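Lys-gingipain W83 (Porphyromonas gingivalis, PDB 3M1H) cleaves proteins after lysine and may act as a virulence factor, the part here being its K3 cleaved adhesin domain, a calcium-binding module. Local coordinates at residues A[53-58]-A[164-169]; A[73-78]-A[173-178]. All blocks are in the same frame, centred on the assembly; numbering follows the deposited sequence.

Interaction 1: residues A[53-58]-A[164-169]; sequences ASYINF and DFFWIN. Unlike the reference sequence in segment 53-58: Tyr55 (reference His).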
loop_
_atom_site.group_PDB
_atom_site.type_symbol
_atom_site.label_atom_id
_atom_site.label_comp_id
_atom_site.label_asym_id
_atom_site.label_seq_id
_atom_site.Cartn_x
_atom_site.Cartn_y
_atom_site.Cartn_z
ATOM N N ALA A 53 -5.229 1.980 6.826
ATOM C CA ALA A 53 -5.643 3.124 7.650
ATOM C C ALA A 53 -4.675 3.500 8.743
ATOM O O ALA A 53 -4.196 2.652 9.489
ATOM C CB ALA A 53 -7.014 2.845 8.301
ATOM N N SER A 54 -4.448 4.806 8.859
ATOM C CA SER A 54 -3.909 5.411 10.097
ATOM C C SER A 54 -5.034 6.062 10.902
ATOM O O SER A 54 -4.778 6.502 12.041
ATOM C CB SER A 54 -2.815 6.414 9.786
ATOM O OG SER A 54 -3.301 7.578 9.175
ATOM N N TYR A 55 -6.251 6.108 10.372
ATOM C CA TYR A 55 -7.443 6.654 11.041
ATOM C C TYR A 55 -8.668 6.097 10.380
ATOM O O TYR A 55 -8.746 6.135 9.155
ATOM C CB TYR A 55 -7.462 8.191 10.967
ATOM C CG TYR A 55 -8.573 8.869 11.741
ATOM C CD1 TYR A 55 -8.315 9.401 13.006
ATOM C CD2 TYR A 55 -9.861 8.984 11.220
ATOM C CE1 TYR A 55 -9.318 10.034 13.725
ATOM C CE2 TYR A 55 -10.892 9.625 11.936
ATOM C CZ TYR A 55 -10.597 10.135 13.208
ATOM O OH TYR A 55 -11.614 10.775 13.911
ATOM N N ILE A 56 -9.622 5.591 11.173
ATOM C CA ILE A 56 -10.849 5.009 10.660
ATOM C C ILE A 56 -12.037 5.805 11.182
ATOM O O ILE A 56 -12.153 5.996 12.408
ATOM C CB ILE A 56 -10.999 3.510 11.074
ATOM C CG1 ILE A 56 -9.819 2.717 10.538
ATOM C CG2 ILE A 56 -12.269 2.930 10.532
ATOM C CD1 ILE A 56 -9.755 1.250 10.930
ATOM N N ASN A 57 -12.883 6.287 10.286
ATOM C CA ASN A 57 -14.084 7.034 10.701
ATOM C C ASN A 57 -14.938 6.178 11.639
ATOM O O ASN A 57 -15.035 4.971 11.472
ATOM C CB ASN A 57 -14.900 7.524 9.509
ATOM C CG ASN A 57 -14.282 8.753 8.829
ATOM O OD1 ASN A 57 -13.475 9.475 9.404
ATOM N ND2 ASN A 57 -14.683 8.973 7.592
ATOM N N PHE A 58 -15.516 6.846 12.641
ATOM C CA PHE A 58 -16.353 6.237 13.696
ATOM C C PHE A 58 -15.551 5.347 14.651
ATOM O O PHE A 58 -16.162 4.647 15.466
ATOM C CB PHE A 58 -17.550 5.462 13.127
ATOM C CG PHE A 58 -18.579 6.330 12.406
ATOM C CD1 PHE A 58 -19.685 6.856 13.081
ATOM C CD2 PHE A 58 -18.466 6.574 11.049
ATOM C CE1 PHE A 58 -20.634 7.626 12.411
ATOM C CE2 PHE A 58 -19.418 7.341 10.355
ATOM C CZ PHE A 58 -20.504 7.866 11.031
ATOM N N ASP A 164 -3.016 8.826 12.745
ATOM C CA ASP A 164 -3.908 9.970 12.809
ATOM C C ASP A 164 -3.915 10.858 11.581
ATOM O O ASP A 164 -4.012 12.081 11.688
ATOM C CB ASP A 164 -3.569 10.786 14.066
ATOM C CG ASP A 164 -4.737 11.601 14.581
ATOM O OD1 ASP A 164 -5.914 11.397 14.196
ATOM O OD2 ASP A 164 -4.427 12.465 15.432
ATOM N N PHE A 165 -3.858 10.243 10.391
ATOM C CA PHE A 165 -4.137 10.959 9.133
ATOM C C PHE A 165 -5.426 10.385 8.544
ATOM O O PHE A 165 -6.536 10.718 9.037
ATOM C CB PHE A 165 -2.894 11.014 8.223
ATOM C CG PHE A 165 -1.794 11.852 8.842
ATOM C CD1 PHE A 165 -1.843 13.226 8.742
ATOM C CD2 PHE A 165 -0.776 11.259 9.584
ATOM C CE1 PHE A 165 -0.851 14.024 9.352
ATOM C CE2 PHE A 165 0.217 12.046 10.203
ATOM C CZ PHE A 165 0.170 13.436 10.078
ATOM N N PHE A 166 -5.359 9.524 7.518
ATOM C CA PHE A 166 -6.568 8.843 7.102
ATOM C C PHE A 166 -6.256 7.460 6.502
ATOM O O PHE A 166 -6.041 6.550 7.250
ATOM C CB PHE A 166 -7.443 9.742 6.215
ATOM C CG PHE A 166 -8.833 9.230 6.010
ATOM C CD1 PHE A 166 -9.618 8.895 7.096
ATOM C CD2 PHE A 166 -9.380 9.071 4.734
ATOM C CE1 PHE A 166 -10.897 8.439 6.928
ATOM C CE2 PHE A 166 -10.676 8.616 4.558
ATOM C CZ PHE A 166 -11.444 8.294 5.674
ATOM N N TRP A 167 -6.223 7.306 5.177
ATOM C CA TRP A 167 -5.818 6.036 4.549
ATOM C C TRP A 167 -4.816 6.321 3.442
ATOM O O TRP A 167 -4.839 7.426 2.864
ATOM C CB TRP A 167 -7.004 5.301 3.928
ATOM C CG TRP A 167 -8.095 4.838 4.847
ATOM C CD1 TRP A 167 -9.035 5.580 5.493
ATOM C CD2 TRP A 167 -8.375 3.481 5.153
ATOM N NE1 TRP A 167 -9.910 4.759 6.200
ATOM C CE2 TRP A 167 -9.490 3.459 6.022
ATOM C CE3 TRP A 167 -7.760 2.268 4.801
ATOM C CZ2 TRP A 167 -10.017 2.270 6.505
ATOM C CZ3 TRP A 167 -8.291 1.088 5.281
ATOM C CH2 TRP A 167 -9.401 1.108 6.140
ATOM N N ILE A 168 -3.930 5.348 3.208
ATOM C CA ILE A 168 -3.055 5.276 2.034
ATOM C C ILE A 168 -3.670 4.267 1.045
ATOM O O ILE A 168 -4.179 3.218 1.457
ATOM C CB ILE A 168 -1.609 4.970 2.398
ATOM C CG1 ILE A 168 -0.734 5.019 1.135
ATOM C CG2 ILE A 168 -1.436 3.643 3.111
ATOM C CD1 ILE A 168 0.776 5.086 1.496
ATOM N N ASN A 169 -3.613 4.604 -0.237
ATOM C CA ASN A 169 -4.127 3.756 -1.313
ATOM C C ASN A 169 -3.023 3.347 -2.279
ATOM O O ASN A 169 -2.120 4.134 -2.574
ATOM C CB ASN A 169 -5.159 4.495 -2.128
ATOM C CG ASN A 169 -6.354 4.950 -1.357
ATOM O OD1 ASN A 169 -6.840 4.258 -0.487
ATOM N ND2 ASN A 169 -6.876 6.105 -1.721
HETATM O O HOH W 1 -12.685 5.151 7.471
#
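Phe166 and Tyr55 meet where residues 53-58 run against the start of strand 167-177; their backbones are hydrogen-bonded, while their rings touch more loosely. The carbonyl O of Phe166 accepts two hydrogen bonds: one from Ser54 N at 2.9 Å, and a longer one from Tyr55 N at 3.2 Å that lies in the carbonyl plane, on a lone pair. Two successive amides thus grip a single oxygen. Tyr55 CG stands anti to the backbone N (chi1 -174°), and CD2 of its ring comes 4.1 Å from Phe166 CD1. At the other flank Tyr55 CD1 lies 3.3 Å from Asp164 OD1; ring and carboxylate run side by side, their planes 23° apart. Both groups also serve Arg133, which forms a salt bridge with Asp164 and a cation-pi contact with Tyr55, whose hydroxyl reaches Ala131 O. A tyrosine, found here in place of the reference histidine, supplies both a flat ring and a polar tip.

Trp167 CD1 lies over the centre of one face of the Phe166 ring, 3.4 Å above its plane. Asn57 crosses that ring at about a right angle, with OD1, which is bonded to Arg133 N, 3.7 Å from Phe166 CE1.

At the other end the Trp167 indole lies against Ala53, whose CB sits 3.3 Å from the centroid of the Trp167 six-membered ring, a CH-pi contact 7° off the ring normal; alanine's small methyl lets the backbone come this close. A water accepts from both Trp167 NE1 and Asn57 N. Ser54 OG accepts from Phe165 N and is hydrogen-bonded to Glu95, suiting a short hydroxyl in a buried loop.

Ala53 and Trp167, an antiparallel non-hydrogen-bonded pair, form the last bridge between strands 50-53 and 167-177; irregular bonding follows, including Asp164 N to Ser54 O at 3.0 Å, at one end of the beta jelly roll.

Interaction 2: residues A[73-78]-A[173-178]; sequences LSLPGG and VVITSG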
loop_
_atom_site.group_PDB
_atom_site.type_symbol
_atom_site.label_atom_id
_atom_site.label_comp_id
_atom_site.label_asym_id
_atom_site.label_seq_id
_atom_site.Cartn_x
_atom_site.Cartn_y
_atom_site.Cartn_z
ATOM N N LEU A 73 7.823 -14.470 -6.807
ATOM C CA LEU A 73 8.285 -13.923 -8.073
ATOM C C LEU A 73 9.525 -14.707 -8.519
ATOM O O LEU A 73 10.270 -15.238 -7.676
ATOM C CB LEU A 73 8.634 -12.454 -7.899
ATOM C CG LEU A 73 7.564 -11.493 -7.351
ATOM C CD1 LEU A 73 8.160 -10.135 -6.969
ATOM C CD2 LEU A 73 6.424 -11.323 -8.334
ATOM N N SER A 74 9.748 -14.773 -9.835
ATOM C CA SER A 74 11.009 -15.274 -10.364
ATOM C C SER A 74 11.685 -14.131 -11.110
ATOM O O SER A 74 11.240 -13.736 -12.193
ATOM C CB SER A 74 10.779 -16.473 -11.290
ATOM O OG SER A 74 12.042 -16.912 -11.801
ATOM N N LEU A 75 12.736 -13.580 -10.514
ATOM C CA LEU A 75 13.480 -12.476 -11.076
ATOM C C LEU A 75 14.989 -12.781 -11.037
ATOM O O LEU A 75 15.772 -12.083 -10.353
ATOM C CB LEU A 75 13.164 -11.183 -10.327
ATOM C CG LEU A 75 11.687 -10.764 -10.383
ATOM C CD1 LEU A 75 11.370 -9.653 -9.386
ATOM C CD2 LEU A 75 11.298 -10.358 -11.818
ATOM N N PRO A 76 15.394 -13.813 -11.771
ATOM C CA PRO A 76 16.781 -14.278 -11.690
ATOM C C PRO A 76 17.816 -13.239 -12.103
ATOM O O PRO A 76 18.956 -13.280 -11.605
ATOM C CB PRO A 76 16.795 -15.497 -12.605
ATOM C CG PRO A 76 15.693 -15.326 -13.512
ATOM C CD PRO A 76 14.619 -14.617 -12.725
ATOM N N GLY A 77 17.415 -12.297 -12.962
ATOM C CA GLY A 77 18.248 -11.163 -13.343
ATOM C C GLY A 77 17.776 -9.801 -12.843
ATOM O O GLY A 77 18.227 -8.757 -13.315
ATOM N N GLY A 78 16.876 -9.806 -11.860
ATOM C CA GLY A 78 16.259 -8.588 -11.396
ATOM C C GLY A 78 15.045 -8.176 -12.224
ATOM O O GLY A 78 14.585 -8.856 -13.148
ATOM N N VAL A 173 -0.130 -2.254 -9.631
ATOM C CA VAL A 173 1.204 -2.787 -9.343
ATOM C C VAL A 173 1.667 -3.630 -10.518
ATOM O O VAL A 173 1.033 -4.616 -10.845
ATOM C CB VAL A 173 1.173 -3.636 -8.076
ATOM C CG1 VAL A 173 2.555 -4.266 -7.804
ATOM C CG2 VAL A 173 0.717 -2.812 -6.859
ATOM N N VAL A 174 2.779 -3.250 -11.132
ATOM C CA VAL A 174 3.333 -3.955 -12.293
ATOM C C VAL A 174 4.816 -4.268 -12.032
ATOM O O VAL A 174 5.550 -3.386 -11.578
ATOM C CB VAL A 174 3.215 -3.132 -13.582
ATOM C CG1 VAL A 174 3.719 -3.939 -14.767
ATOM C CG2 VAL A 174 1.743 -2.698 -13.840
ATOM N N ILE A 175 5.230 -5.511 -12.275
ATOM C CA ILE A 175 6.633 -5.945 -12.147
ATOM C C ILE A 175 7.030 -6.580 -13.472
ATOM O O ILE A 175 6.341 -7.473 -13.993
ATOM C CB ILE A 175 6.859 -6.924 -10.980
ATOM C CG1 ILE A 175 6.466 -6.257 -9.649
ATOM C CG2 ILE A 175 8.345 -7.411 -10.987
ATOM C CD1 ILE A 175 6.629 -7.123 -8.432
ATOM N N THR A 176 8.126 -6.071 -14.024
ATOM C CA THR A 176 8.670 -6.564 -15.274
ATOM C C THR A 176 10.029 -7.172 -14.979
ATOM O O THR A 176 10.731 -6.706 -14.092
ATOM C CB THR A 176 8.838 -5.426 -16.299
ATOM O OG1 THR A 176 9.820 -4.491 -15.829
ATOM C CG2 THR A 176 7.521 -4.692 -16.513
ATOM N N SER A 177 10.404 -8.194 -15.728
ATOM C CA SER A 177 11.700 -8.852 -15.478
ATOM C C SER A 177 12.756 -8.241 -16.378
ATOM O O SER A 177 12.433 -7.643 -17.409
ATOM C CB SER A 177 11.602 -10.355 -15.694
ATOM O OG SER A 177 11.018 -10.630 -16.950
ATOM N N GLY A 178 14.013 -8.383 -15.970
ATOM C CA GLY A 178 15.153 -7.910 -16.750
ATOM C C GLY A 178 15.993 -6.946 -15.940
ATOM O O GLY A 178 15.465 -5.992 -15.359
#
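Ile175 points from strand 167-177 toward the loop 73-78 and meets two leucines there with different branches. Its CD1 comes 3.7 Å from Leu73 CD1, while its CG2 lies 4.1 Å from Leu75 CD1; in each pair the side chains cross at about a right angle. The isoleucine's beta branching makes this possible: CG2 is anti to the backbone N and CG1 anti to the carbonyl carbon (chi1 -60°), and from CG1 the chain extends (chi2 179°) to bring CD1 to Leu73. Leu75 is itself forked, and its second methyl, CD2, touches Ser177 CB at 3.9 Å, where the strand nears its end.

Beyond these apolar contacts the backbones join. Gly178 N donates to Gly78 O at 2.9 Å. The acceptor is presented by a type I beta turn from Leu75 to Gly78, closed by Gly78 N to Leu75 O at 2.9 Å. Pro76 suits the turn's second position with its constrained phi, and Gly78 takes a positive phi (85°), a backbone angle where any CB would collide with the carbonyl O of Gly77, so glycine suits the place.

The loop leads from strand 65-69 into strand 79-87, whose Leu81 also packs on Ile175. Val5 and Leu6 of strand 4-8 touch the same isoleucine, and Leu148 of strand 142-148 meets both Leu75 and Ile175, enclosing these apolar side chains at this end of the sheet.

Overall arrangement
Interactions 1 and 2 sit near the two ends of strand 167-177, with centres about 32 Å apart on opposite sides of the chain's centre, and make no direct touch. The strand is their common element: interaction 1 fastens its start to residues 53-58, and interaction 2 fastens its finish to the loop 73-78. Interaction 1 lies near the calcium sites: the Ala53 side chain is about 8 Å from a bound calcium ion, and that of Ile56 about 4 Å from the side chain of the calcium ligand Asn28. Interaction 2 is remote from the annotated sites, with the Ile175 side chain about 11 Å from a sodium ion.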